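PDB 4ZM6: N-acetyl-beta-D glucosaminidase from Rhizomucor miehei CAU432, which probably cleaves terminal N-acetyl-beta-D-glucosamine residues through its glycoside hydrolase family 3 part and binds acetyl-CoA in a GCN5-related glucosamine N-acetyltransferase region. Local coordinates for residues Asp559-Asp564 with Arg655-Val660; Asp787-Glu792 with Lys848-Tyr853; Val230-Leu235 with Asp241-Ile246; Asp253-Arg258 with Gly263-Asp268. All coordinates share one frame; numbering follows the deposited sequence.

The four contacts form two pairs, set on opposite sides of the chain's centre. Interactions 1 and 2 belong to the two N-acetyltransferase regions of the chain, one in each, with centres 12 Å apart. They meet where Asp-564 O lies 2.8 Å from Arg-851 NH2, a probable hydrogen bond. Interaction 1 lines the acetyl-CoA pocket, whereas the Arg-851 side chain of interaction 2 stays about 12 Å from the cofactor. Interactions 3 and 4 lie in the glycoside hydrolase family 3 region, also with centres 12 Å apart. Strand pairing joins them, with Val-230 N 2.9 Å from Ile-266 O. Between interactions 1 and 4 the nearest atoms are about 36 Å apart, so hydrolase and transferase contacts are well separated.

Interaction 1 of 4, residues Asp559-Asp564 with Arg655-Val660; sequences DIFGKD and RFFPGV. With ACO (acetyl coenzyme *a), chain C.
Phe-561 and Phe-657 bridge two backbones that stay well apart. The closest CA atoms, those of Phe-561 and Phe-656, are 11.1 Å from each other, and no hydrogen bond crosses. Segment 559-564 comes off the end of a helix, and its last residues still turn in a helical sense. Segment 655-660 is mostly irregular. Two buried phenylalanine rings therefore make the whole direct contact, which hides a modest 73 Å² of surface.

The rings form a T-shaped, edge-to-face pair. The edge of Phe-657 points at one face of Phe-561, with planes at 62° and centroids 5.5 Å apart. Phe-657 CE2 comes in toward the rim of that face and lies 4.0 Å from Phe-561 CE1. Ile-560 CG2 sits over the centre of the opposite face, so the Phe-561 ring is held from both sides. The pantetheine arm of acetyl-CoA runs past the ring edge. Phe-561 CZ is 3.8 Å from the amide nitrogen N4P. With Ile-560 CG1 beside the backbone N (chi1 -68°), CG2 is left anti to it, and this branch reaches the cofactor, 3.7 Å from C7P. Phe-657 CD2 approaches the thioester sulfur S1P at 4.0 Å. Phe-561 thus borders the pantetheine chain around this amide, and Phe-657 the sulfur end.

Ile-560 and Phe-561 pack on Met-617 of strand 608-618, while Val-618 and Gly-624 hydrogen-bond to the cofactor. Trp-565 adds an edge-to-face partner to Phe-657. Helix 546-561 thus covers one side of the GNAT pocket, and the loop between strands 646-649 and 660-661 leads on toward strand 847-857.

Interaction 2 of 4, residues Asp787-Glu792 with Lys848-Tyr853; sequences DKLFGE and KTWRSY
Phe-790 points the edge of its ring at one face of the Trp-850 indole, in a T-shaped arrangement. The planes meet at 71°, and the centroids of the phenyl and the six-membered indole ring are 4.8 Å apart. Phe-790 CE1 sits over the centre of that face, 3.7 Å from Trp-850 CZ2. The opposite face of the indole carries Arg-851 CG, offset toward the rim. The aromatic group is therefore sandwiched between the loop and its own neighbour in the strand.

Leu-789 takes the edge of the indole. Its CD2 lies near the ring plane, 4.1 Å from Trp-850 CZ2, and the leucine chain lies roughly perpendicular to the tryptophan side chain. The same methyl is 3.9 Å from Arg-851 NH2. The Arg-851 chain bends at chi2 (-74°), which folds the guanidinium back so that one face lies over Trp-850 CZ2. Its polar end is hydrogen-bonded to Asp-564 O and makes a cation-pi contact with Trp-565.

The strand bulges here in the classic way, Trp-850 and Arg-851 together standing opposite the single residue Asp-688 of strand 686-692. Phe-790 also packs on Ile-690 of the latter strand, so the loop before strand 794-802 lies against the sheet there.

Interaction 3 of 4, residues Val230-Leu235 with Asp241-Ile246; sequences VGHMLL and DVVSSI
Hydrogen bonds from two consecutive serines, Ser-244 and Ser-245, dominate this contact. Both hydroxyls donate to Gly-231 O, at 2.6 Å from Ser-244 OG and 2.5 Å from Ser-245 OG. They arrive from opposite faces of the carbonyl plane. The Ser-245 bond is very short, and its exact length is doubtful. Ser-244 OG also accepts from Met-233 N at 2.9 Å, with an N-H...O angle of 156°. The Ser-244 hydroxyl sits between the backbone N and the carbonyl carbon (chi1 53°), where it can serve both groups. A backbone bond from Ser-244 N to Met-233 O, 2.8 Å long, completes the set. Ser-244 thus pairs with the Met-233 backbone through both its amide and its side chain.

His-232 ND1 is 2.6 Å from Ser-245 OG, and its NE2 is bonded to Cys-269 O.

Van der Waals contacts accompany these bonds. Val-243 CG2 leans on His-232 CB at 3.8 Å. Leu-235 CD1 is 3.9 Å from Ser-244 CB, and Val-230 CG1 rests against the Ser-245 backbone. Leu-234 CD2 touches the Val-242 carbonyl oxygen.

Segment 230-235 leaves the end of strand 227-230, and both segments belong to the connection to helix 251-258. This is a beta-alpha loop of the family 3 TIM-barrel-type domain, at the C-terminal end of a strand, the end where such barrels usually hold their active site.

Interaction 4 of 4, residues Asp253-Arg258 with Gly263-Asp268; sequences DLLRRR and GVIITD
Arg-256 supplies the one hydrogen bond across this contact. Its NH1 donates to Gly-263 O at 2.7 Å, and the N-H...O angle of 172° is close to straight. The acceptor lies in the guanidinium plane, and the donor lies in the carbonyl plane. NH1 also bonds to Tyr-261 O, while NH2 forms a salt bridge with Asp-294. Partners on both terminal nitrogens limit its rotation. Bends at chi2 (68°) and chi3 (83°) curl the chain from the helix toward the start of the strand.

Apolar packing joins the same two elements. Leu-255 and Ile-265 meet end on, with Leu-255 CD2 3.7 Å from Ile-265 CD1. That same CD1 lies over one face of the Arg-256 guanidinium, offset from its centre. The arginine chain runs antiparallel alongside the isoleucine.

Other salt bridges of the helix lie off the interface. Arg-257 NH2 reaches Asp-253 OD1 at 3.0 Å, within the helix, by a weak bond. Arg-258 pairs with Asp-206 and with Asp-542 of the second subunit.

These elements close a beta-alpha-beta unit of strand 227-230, helix 251-258 and strand 264-267. Asp-294 OD2 also accepts from Ile-265 N, so one carboxylate ties the arginine to the strand backbone. The chemistry implies an apolar joint with a bonded, charged group beside it. The Asp-294 carboxylate probably offsets the charge of Arg-256, which also has Arg-332 close by.

Interaction 1 of 4, residues Asp559-Asp564 with Arg655-Val660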
# COMPACT_ATOMS: atom_id res chain seq x y z
N ASP A 559 -10.16 -9.91 -30.58
CA ASP A 559 -9.90 -11.34 -30.56
C ASP A 559 -11.06 -12.14 -29.95
O ASP A 559 -11.40 -13.21 -30.44
CB ASP A 559 -8.60 -11.60 -29.79
CG ASP A 559 -8.09 -13.02 -29.96
OD1 ASP A 559 -8.51 -13.70 -30.92
OD2 ASP A 559 -7.26 -13.44 -29.13
N ILE A 560 -11.67 -11.59 -28.89
CA ILE A 560 -12.72 -12.28 -28.13
C ILE A 560 -14.14 -11.92 -28.57
O ILE A 560 -14.99 -12.80 -28.68
CB ILE A 560 -12.58 -11.96 -26.62
CG1 ILE A 560 -11.31 -12.61 -26.08
CG2 ILE A 560 -13.81 -12.43 -25.84
CD1 ILE A 560 -10.94 -12.18 -24.68
N PHE A 561 -14.39 -10.63 -28.78
CA PHE A 561 -15.72 -10.12 -29.11
C PHE A 561 -15.85 -9.58 -30.54
O PHE A 561 -16.92 -9.14 -30.94
CB PHE A 561 -16.09 -8.98 -28.15
CG PHE A 561 -16.20 -9.38 -26.71
CD1 PHE A 561 -17.24 -10.19 -26.28
CD2 PHE A 561 -15.28 -8.92 -25.77
CE1 PHE A 561 -17.36 -10.55 -24.94
CE2 PHE A 561 -15.39 -9.28 -24.44
CZ PHE A 561 -16.42 -10.10 -24.02
N GLY A 562 -14.76 -9.63 -31.31
CA GLY A 562 -14.72 -9.00 -32.64
C GLY A 562 -15.80 -9.40 -33.63
O GLY A 562 -16.18 -8.59 -34.48
N LYS A 563 -16.29 -10.64 -33.55
CA LYS A 563 -17.29 -11.14 -34.50
C LYS A 563 -18.64 -10.44 -34.35
O LYS A 563 -19.14 -9.85 -35.30
CB LYS A 563 -17.47 -12.66 -34.37
N ASP A 564 -19.22 -10.50 -33.15
CA ASP A 564 -20.54 -9.90 -32.89
C ASP A 564 -20.50 -8.46 -32.38
O ASP A 564 -21.50 -7.74 -32.47
CB ASP A 564 -21.32 -10.74 -31.87
CG ASP A 564 -21.81 -12.06 -32.43
OD1 ASP A 564 -21.42 -12.42 -33.56
OD2 ASP A 564 -22.58 -12.74 -31.72
N ARG A 655 -20.40 1.94 -19.99
CA ARG A 655 -20.77 0.54 -20.12
C ARG A 655 -20.39 -0.10 -21.44
O ARG A 655 -20.59 0.49 -22.49
CB ARG A 655 -22.29 0.43 -19.95
CG ARG A 655 -22.90 -0.88 -20.42
CD ARG A 655 -24.34 -0.72 -20.88
NE ARG A 655 -25.09 0.21 -20.05
CZ ARG A 655 -26.34 0.59 -20.31
NH1 ARG A 655 -26.99 0.11 -21.37
NH2 ARG A 655 -26.94 1.46 -19.50
N PHE A 656 -19.85 -1.32 -21.36
CA PHE A 656 -19.78 -2.22 -22.51
C PHE A 656 -21.06 -3.04 -22.59
O PHE A 656 -21.70 -3.12 -23.63
CB PHE A 656 -18.60 -3.17 -22.39
CG PHE A 656 -17.27 -2.49 -22.31
CD1 PHE A 656 -16.68 -1.95 -23.44
CD2 PHE A 656 -16.58 -2.43 -21.11
CE1 PHE A 656 -15.44 -1.35 -23.38
CE2 PHE A 656 -15.34 -1.83 -21.04
CZ PHE A 656 -14.77 -1.28 -22.17
N PHE A 657 -21.42 -3.66 -21.46
CA PHE A 657 -22.63 -4.49 -21.34
C PHE A 657 -23.35 -4.20 -20.02
O PHE A 657 -22.70 -3.90 -19.02
CB PHE A 657 -22.27 -5.98 -21.39
CG PHE A 657 -21.41 -6.37 -22.57
CD1 PHE A 657 -21.85 -6.16 -23.87
CD2 PHE A 657 -20.19 -7.00 -22.38
CE1 PHE A 657 -21.07 -6.53 -24.96
CE2 PHE A 657 -19.40 -7.38 -23.46
CZ PHE A 657 -19.84 -7.15 -24.75
N PRO A 658 -24.70 -4.27 -20.02
CA PRO A 658 -25.48 -4.07 -18.79
C PRO A 658 -25.56 -5.34 -17.95
O PRO A 658 -25.84 -5.27 -16.75
CB PRO A 658 -26.86 -3.73 -19.33
CG PRO A 658 -26.95 -4.52 -20.58
CD PRO A 658 -25.57 -4.51 -21.18
N GLY A 659 -25.35 -6.49 -18.59
CA GLY A 659 -25.29 -7.77 -17.92
C GLY A 659 -24.39 -8.64 -18.76
O GLY A 659 -23.46 -8.14 -19.38
N VAL A 660 -24.67 -9.94 -18.80
CA VAL A 660 -23.84 -10.85 -19.58
C VAL A 660 -24.55 -11.21 -20.87
O VAL A 660 -25.66 -11.72 -20.85
CB VAL A 660 -23.50 -12.14 -18.79
CG1 VAL A 660 -22.56 -13.02 -19.60
CG2 VAL A 660 -22.89 -11.79 -17.44
N1A ACO C . -6.57 -27.09 -14.72
C2A ACO C . -7.79 -27.60 -15.03
N3A ACO C . -8.91 -26.85 -15.10
C4A ACO C . -8.88 -25.51 -14.87
C5A ACO C . -7.58 -24.89 -14.52
C6A ACO C . -6.39 -25.77 -14.45
N6A ACO C . -5.18 -25.26 -14.14
N7A ACO C . -7.82 -23.59 -14.32
C8A ACO C . -9.15 -23.38 -14.53
N9A ACO C . -9.78 -24.52 -14.84
C1B ACO C . -11.24 -24.65 -15.14
C2B ACO C . -12.04 -25.04 -13.90
O2B ACO C . -12.96 -26.09 -14.23
C3B ACO C . -12.75 -23.77 -13.45
O3B ACO C . -14.08 -23.99 -12.92
P3B ACO C . -15.43 -24.35 -13.74
O7A ACO C . -15.99 -23.02 -14.18
O8A ACO C . -15.00 -25.29 -14.85
O9A ACO C . -16.27 -25.03 -12.70
C4B ACO C . -12.72 -22.86 -14.67
O4B ACO C . -11.74 -23.38 -15.58
C5B ACO C . -12.39 -21.42 -14.28
O5B ACO C . -11.77 -20.80 -15.40
P1A ACO C . -10.58 -19.75 -15.24
O1A ACO C . -9.38 -20.31 -15.97
O2A ACO C . -10.43 -19.27 -13.82
O3A ACO C . -11.29 -18.59 -16.09
P2A ACO C . -10.77 -18.19 -17.55
O4A ACO C . -9.32 -17.78 -17.42
O5A ACO C . -11.14 -19.27 -18.52
O6A ACO C . -11.69 -16.91 -17.83
CBP ACO C . -13.77 -16.03 -18.71
CCP ACO C . -13.11 -17.02 -17.75
CDP ACO C . -13.42 -14.61 -18.31
CEP ACO C . -15.28 -16.21 -18.61
CAP ACO C . -13.26 -16.36 -20.11
OAP ACO C . -13.92 -17.53 -20.59
C9P ACO C . -13.44 -15.24 -21.09
O9P ACO C . -12.51 -14.47 -21.29
N8P ACO C . -14.60 -15.13 -21.74
C7P ACO C . -14.79 -14.09 -22.73
C6P ACO C . -16.25 -13.90 -23.12
C5P ACO C . -17.13 -13.29 -22.04
O5P ACO C . -18.32 -13.58 -22.12
N4P ACO C . -16.66 -12.47 -21.10
C3P ACO C . -17.53 -11.82 -20.11
C2P ACO C . -18.04 -10.45 -20.56
S1P ACO C . -19.49 -9.92 -19.67
C ACO C . -18.89 -9.08 -18.37
O ACO C . -17.69 -9.03 -18.16
CH3 ACO C . -19.88 -8.41 -17.47

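Interaction 2 of 4, residues Asp787-Glu792 with Lys848-Tyr853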
# COMPACT_ATOMS: atom_id res chain seq x y z
N ASP A 787 -19.58 -0.23 -38.90
CA ASP A 787 -20.43 -0.37 -40.09
C ASP A 787 -21.32 -1.62 -40.06
O ASP A 787 -22.42 -1.60 -40.60
CB ASP A 787 -19.58 -0.39 -41.37
CG ASP A 787 -18.83 0.90 -41.59
OD1 ASP A 787 -18.55 1.62 -40.61
OD2 ASP A 787 -18.51 1.20 -42.77
N LYS A 788 -20.84 -2.69 -39.42
CA LYS A 788 -21.58 -3.95 -39.39
C LYS A 788 -22.68 -3.99 -38.32
O LYS A 788 -23.45 -4.94 -38.25
CB LYS A 788 -20.61 -5.12 -39.21
N LEU A 789 -22.75 -2.95 -37.49
CA LEU A 789 -23.74 -2.88 -36.41
C LEU A 789 -24.70 -1.71 -36.68
O LEU A 789 -25.48 -1.77 -37.63
CB LEU A 789 -23.04 -2.76 -35.05
CG LEU A 789 -22.05 -3.85 -34.66
CD1 LEU A 789 -21.59 -3.63 -33.23
CD2 LEU A 789 -22.66 -5.24 -34.84
N PHE A 790 -24.65 -0.68 -35.84
CA PHE A 790 -25.29 0.60 -36.14
C PHE A 790 -24.24 1.38 -36.91
O PHE A 790 -23.05 1.15 -36.75
CB PHE A 790 -25.67 1.33 -34.85
CG PHE A 790 -26.61 0.56 -33.97
CD1 PHE A 790 -26.14 -0.48 -33.17
CD2 PHE A 790 -27.96 0.86 -33.93
CE1 PHE A 790 -27.01 -1.20 -32.37
CE2 PHE A 790 -28.82 0.15 -33.12
CZ PHE A 790 -28.35 -0.88 -32.34
N GLY A 791 -24.66 2.30 -37.76
CA GLY A 791 -23.70 2.94 -38.66
C GLY A 791 -23.05 4.17 -38.08
O GLY A 791 -22.93 4.32 -36.86
N GLU A 792 -22.62 5.05 -38.98
CA GLU A 792 -22.30 6.43 -38.66
C GLU A 792 -23.61 7.19 -38.43
O GLU A 792 -23.73 7.97 -37.49
CB GLU A 792 -21.56 7.08 -39.82
CG GLU A 792 -20.16 6.53 -40.04
CD GLU A 792 -19.15 7.19 -39.14
OE1 GLU A 792 -18.94 8.41 -39.28
OE2 GLU A 792 -18.57 6.49 -38.28
N LYS A 848 -37.21 -3.83 -33.15
CA LYS A 848 -37.10 -5.26 -32.88
C LYS A 848 -35.83 -5.50 -32.07
O LYS A 848 -34.93 -4.66 -32.07
CB LYS A 848 -37.11 -6.06 -34.19
CG LYS A 848 -35.83 -6.02 -35.02
CD LYS A 848 -36.10 -6.55 -36.42
CE LYS A 848 -34.96 -7.39 -36.97
NZ LYS A 848 -33.80 -6.54 -37.37
N THR A 849 -35.75 -6.63 -31.37
CA THR A 849 -34.66 -6.85 -30.41
C THR A 849 -33.36 -7.14 -31.16
O THR A 849 -33.37 -7.81 -32.19
CB THR A 849 -34.93 -7.96 -29.36
OG1 THR A 849 -34.29 -9.17 -29.75
CG2 THR A 849 -36.42 -8.22 -29.13
N TRP A 850 -32.26 -6.61 -30.63
CA TRP A 850 -30.98 -6.64 -31.31
C TRP A 850 -30.03 -7.63 -30.64
O TRP A 850 -29.42 -8.46 -31.31
CB TRP A 850 -30.38 -5.23 -31.30
CG TRP A 850 -29.03 -5.17 -31.91
CD1 TRP A 850 -28.69 -5.55 -33.18
CD2 TRP A 850 -27.82 -4.72 -31.29
NE1 TRP A 850 -27.34 -5.36 -33.38
CE2 TRP A 850 -26.79 -4.85 -32.24
CE3 TRP A 850 -27.51 -4.22 -30.02
CZ2 TRP A 850 -25.47 -4.49 -31.96
CZ3 TRP A 850 -26.20 -3.87 -29.74
CH2 TRP A 850 -25.19 -4.01 -30.71
N ARG A 851 -29.90 -7.50 -29.33
CA ARG A 851 -29.09 -8.40 -28.53
C ARG A 851 -29.72 -8.55 -27.15
O ARG A 851 -30.41 -7.63 -26.68
CB ARG A 851 -27.66 -7.86 -28.38
CG ARG A 851 -26.88 -7.71 -29.68
CD ARG A 851 -26.42 -9.04 -30.23
NE ARG A 851 -25.81 -8.92 -31.56
CZ ARG A 851 -24.59 -8.44 -31.80
NH1 ARG A 851 -23.83 -8.01 -30.80
NH2 ARG A 851 -24.13 -8.37 -33.04
N SER A 852 -29.49 -9.68 -26.49
CA SER A 852 -30.05 -9.94 -25.16
C SER A 852 -28.96 -10.20 -24.12
O SER A 852 -27.88 -10.70 -24.45
CB SER A 852 -31.02 -11.12 -25.20
OG SER A 852 -32.03 -10.92 -26.19
N TYR A 853 -29.24 -9.84 -22.87
CA TYR A 853 -28.31 -10.04 -21.76
C TYR A 853 -29.03 -10.61 -20.54
O TYR A 853 -30.21 -10.37 -20.35
CB TYR A 853 -27.64 -8.72 -21.36
CG TYR A 853 -27.20 -7.86 -22.52
CD1 TYR A 853 -28.07 -6.94 -23.09
CD2 TYR A 853 -25.91 -7.95 -23.04
CE1 TYR A 853 -27.68 -6.15 -24.14
CE2 TYR A 853 -25.51 -7.15 -24.10
CZ TYR A 853 -26.40 -6.25 -24.65
OH TYR A 853 -26.03 -5.45 -25.70

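Interaction 3 of 4, residues Val230-Leu235 with Asp241-Ile246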
# COMPACT_ATOMS: atom_id res chain seq x y z
N VAL A 230 -8.40 -11.72 21.66
CA VAL A 230 -7.04 -11.56 22.11
C VAL A 230 -6.55 -12.88 22.70
O VAL A 230 -7.03 -13.33 23.74
CB VAL A 230 -6.95 -10.45 23.18
CG1 VAL A 230 -5.50 -10.18 23.54
CG2 VAL A 230 -7.63 -9.19 22.68
N GLY A 231 -5.59 -13.51 22.03
CA GLY A 231 -4.99 -14.74 22.53
C GLY A 231 -4.12 -14.51 23.75
O GLY A 231 -4.03 -13.39 24.27
N HIS A 232 -3.48 -15.58 24.22
CA HIS A 232 -2.61 -15.53 25.39
C HIS A 232 -1.16 -15.67 24.97
O HIS A 232 -0.69 -16.78 24.71
CB HIS A 232 -2.98 -16.63 26.38
CG HIS A 232 -4.45 -16.76 26.61
ND1 HIS A 232 -5.19 -15.81 27.27
CD2 HIS A 232 -5.32 -17.74 26.27
CE1 HIS A 232 -6.45 -16.19 27.33
NE2 HIS A 232 -6.56 -17.36 26.73
N MET A 233 -0.45 -14.55 24.90
CA MET A 233 0.98 -14.53 24.60
C MET A 233 1.69 -13.39 25.33
O MET A 233 1.12 -12.32 25.53
CB MET A 233 1.23 -14.46 23.09
CG MET A 233 0.23 -13.61 22.30
SD MET A 233 -0.01 -14.23 20.62
CE MET A 233 -1.77 -13.95 20.43
N LEU A 234 2.93 -13.65 25.72
CA LEU A 234 3.72 -12.70 26.49
C LEU A 234 4.50 -11.81 25.53
O LEU A 234 5.23 -12.31 24.67
CB LEU A 234 4.68 -13.45 27.43
CG LEU A 234 5.19 -12.77 28.71
CD1 LEU A 234 6.03 -11.55 28.40
CD2 LEU A 234 4.04 -12.40 29.64
N LEU A 235 4.33 -10.50 25.69
CA LEU A 235 5.01 -9.51 24.84
C LEU A 235 5.85 -8.58 25.72
O LEU A 235 5.36 -7.54 26.17
CB LEU A 235 3.97 -8.72 24.04
CG LEU A 235 3.31 -9.55 22.92
CD1 LEU A 235 1.79 -9.45 22.97
CD2 LEU A 235 3.84 -9.14 21.55
N ASP A 241 5.00 -8.71 32.65
CA ASP A 241 4.42 -9.32 33.85
C ASP A 241 3.32 -10.33 33.51
O ASP A 241 3.28 -11.42 34.07
CB ASP A 241 3.86 -8.25 34.79
CG ASP A 241 4.93 -7.30 35.31
OD1 ASP A 241 6.12 -7.70 35.39
OD2 ASP A 241 4.58 -6.15 35.64
N VAL A 242 2.43 -9.96 32.59
CA VAL A 242 1.26 -10.79 32.29
C VAL A 242 0.99 -10.98 30.81
O VAL A 242 1.48 -10.24 29.96
CB VAL A 242 -0.02 -10.22 32.95
CG1 VAL A 242 0.02 -10.45 34.45
CG2 VAL A 242 -0.20 -8.75 32.62
N VAL A 243 0.17 -11.99 30.53
CA VAL A 243 -0.12 -12.45 29.18
C VAL A 243 -1.06 -11.45 28.46
O VAL A 243 -1.84 -10.75 29.11
CB VAL A 243 -0.68 -13.90 29.23
CG1 VAL A 243 -2.21 -13.93 29.23
CG2 VAL A 243 -0.12 -14.73 28.09
N SER A 244 -0.97 -11.41 27.13
CA SER A 244 -1.63 -10.37 26.31
C SER A 244 -3.11 -10.12 26.60
O SER A 244 -3.57 -8.97 26.57
CB SER A 244 -1.46 -10.69 24.83
OG SER A 244 -1.90 -12.01 24.53
N SER A 245 -3.86 -11.19 26.87
CA SER A 245 -5.31 -11.09 27.10
C SER A 245 -5.70 -10.20 28.28
O SER A 245 -6.78 -9.62 28.29
CB SER A 245 -5.90 -12.48 27.33
OG SER A 245 -5.44 -13.37 26.34
N ILE A 246 -4.81 -10.11 29.26
CA ILE A 246 -5.08 -9.38 30.51
C ILE A 246 -4.16 -8.18 30.72
O ILE A 246 -4.18 -7.56 31.78
CB ILE A 246 -5.01 -10.34 31.72
CG1 ILE A 246 -3.57 -10.81 31.97
CG2 ILE A 246 -5.97 -11.51 31.50
CD1 ILE A 246 -3.44 -12.09 32.77

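Interaction 4 of 4, residues Asp253-Arg258 with Gly263-Asp268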
# COMPACT_ATOMS: atom_id res chain seq x y z
N ASP A 253 -4.58 0.01 25.05
CA ASP A 253 -3.63 0.91 24.40
C ASP A 253 -3.46 0.65 22.91
O ASP A 253 -3.29 1.58 22.12
CB ASP A 253 -2.25 0.83 25.08
CG ASP A 253 -2.28 1.31 26.51
OD1 ASP A 253 -3.37 1.71 26.99
OD2 ASP A 253 -1.20 1.30 27.15
N LEU A 254 -3.49 -0.62 22.51
CA LEU A 254 -3.18 -0.97 21.14
C LEU A 254 -4.45 -1.13 20.31
O LEU A 254 -4.63 -0.44 19.30
CB LEU A 254 -2.35 -2.25 21.10
CG LEU A 254 -1.54 -2.46 19.82
CD1 LEU A 254 -0.48 -1.39 19.66
CD2 LEU A 254 -0.92 -3.85 19.84
N LEU A 255 -5.32 -2.03 20.73
CA LEU A 255 -6.52 -2.35 19.96
C LEU A 255 -7.55 -1.22 20.02
O LEU A 255 -8.10 -0.82 19.00
CB LEU A 255 -7.13 -3.66 20.45
CG LEU A 255 -8.16 -4.33 19.54
CD1 LEU A 255 -7.63 -4.46 18.12
CD2 LEU A 255 -8.56 -5.69 20.09
N ARG A 256 -7.79 -0.69 21.21
CA ARG A 256 -8.82 0.33 21.42
C ARG A 256 -8.33 1.73 21.05
O ARG A 256 -8.97 2.41 20.25
CB ARG A 256 -9.33 0.29 22.86
CG ARG A 256 -10.67 0.97 23.08
CD ARG A 256 -11.80 0.21 22.41
NE ARG A 256 -12.31 -0.89 23.23
CZ ARG A 256 -13.18 -1.80 22.80
NH1 ARG A 256 -13.64 -1.76 21.55
NH2 ARG A 256 -13.58 -2.76 23.62
N ARG A 257 -7.21 2.14 21.63
CA ARG A 257 -6.69 3.49 21.40
C ARG A 257 -6.01 3.65 20.03
O ARG A 257 -6.55 4.31 19.15
CB ARG A 257 -5.76 3.92 22.55
CG ARG A 257 -5.06 5.25 22.33
CD ARG A 257 -4.90 6.07 23.61
NE ARG A 257 -4.52 5.27 24.78
CZ ARG A 257 -5.23 5.16 25.90
NH1 ARG A 257 -6.39 5.81 26.06
NH2 ARG A 257 -4.78 4.39 26.89
N ARG A 258 -4.84 3.03 19.85
CA ARG A 258 -4.08 3.15 18.60
C ARG A 258 -4.93 2.83 17.35
O ARG A 258 -5.11 3.69 16.49
CB ARG A 258 -2.84 2.25 18.63
CG ARG A 258 -2.20 1.97 17.27
CD ARG A 258 -0.75 2.44 17.20
NE ARG A 258 -0.20 2.33 15.85
CZ ARG A 258 0.18 1.19 15.26
NH1 ARG A 258 0.06 0.02 15.88
NH2 ARG A 258 0.68 1.23 14.03
N GLY A 263 -15.53 -2.09 18.08
CA GLY A 263 -16.31 -3.32 18.26
C GLY A 263 -16.04 -4.08 19.55
O GLY A 263 -15.39 -3.57 20.46
N VAL A 264 -16.54 -5.31 19.62
CA VAL A 264 -16.38 -6.16 20.81
C VAL A 264 -14.99 -6.78 20.87
O VAL A 264 -14.50 -7.35 19.89
CB VAL A 264 -17.44 -7.29 20.84
CG1 VAL A 264 -17.12 -8.31 21.92
CG2 VAL A 264 -18.83 -6.71 21.04
N ILE A 265 -14.36 -6.69 22.04
CA ILE A 265 -13.11 -7.40 22.30
C ILE A 265 -13.40 -8.53 23.28
O ILE A 265 -14.01 -8.32 24.33
CB ILE A 265 -12.03 -6.47 22.88
CG1 ILE A 265 -11.92 -5.20 22.03
CG2 ILE A 265 -10.69 -7.19 22.94
CD1 ILE A 265 -10.92 -4.18 22.55
N ILE A 266 -12.95 -9.73 22.93
CA ILE A 266 -13.18 -10.94 23.73
C ILE A 266 -11.84 -11.67 23.92
O ILE A 266 -10.92 -11.48 23.14
CB ILE A 266 -14.23 -11.86 23.05
CG1 ILE A 266 -14.56 -13.08 23.92
CG2 ILE A 266 -13.77 -12.33 21.67
CD1 ILE A 266 -15.83 -13.79 23.53
N THR A 267 -11.74 -12.49 24.98
CA THR A 267 -10.52 -13.27 25.22
C THR A 267 -10.61 -14.64 24.57
O THR A 267 -11.70 -15.12 24.23
CB THR A 267 -10.24 -13.50 26.72
OG1 THR A 267 -11.05 -14.59 27.21
CG2 THR A 267 -10.50 -12.24 27.55
N ASP A 268 -9.46 -15.29 24.41
CA ASP A 268 -9.41 -16.71 24.12
C ASP A 268 -9.76 -17.44 25.43
O ASP A 268 -9.83 -16.81 26.49
CB ASP A 268 -8.01 -17.10 23.61
CG ASP A 268 -7.97 -18.46 22.92
OD1 ASP A 268 -9.00 -19.18 22.93
OD2 ASP A 268 -6.92 -18.82 22.37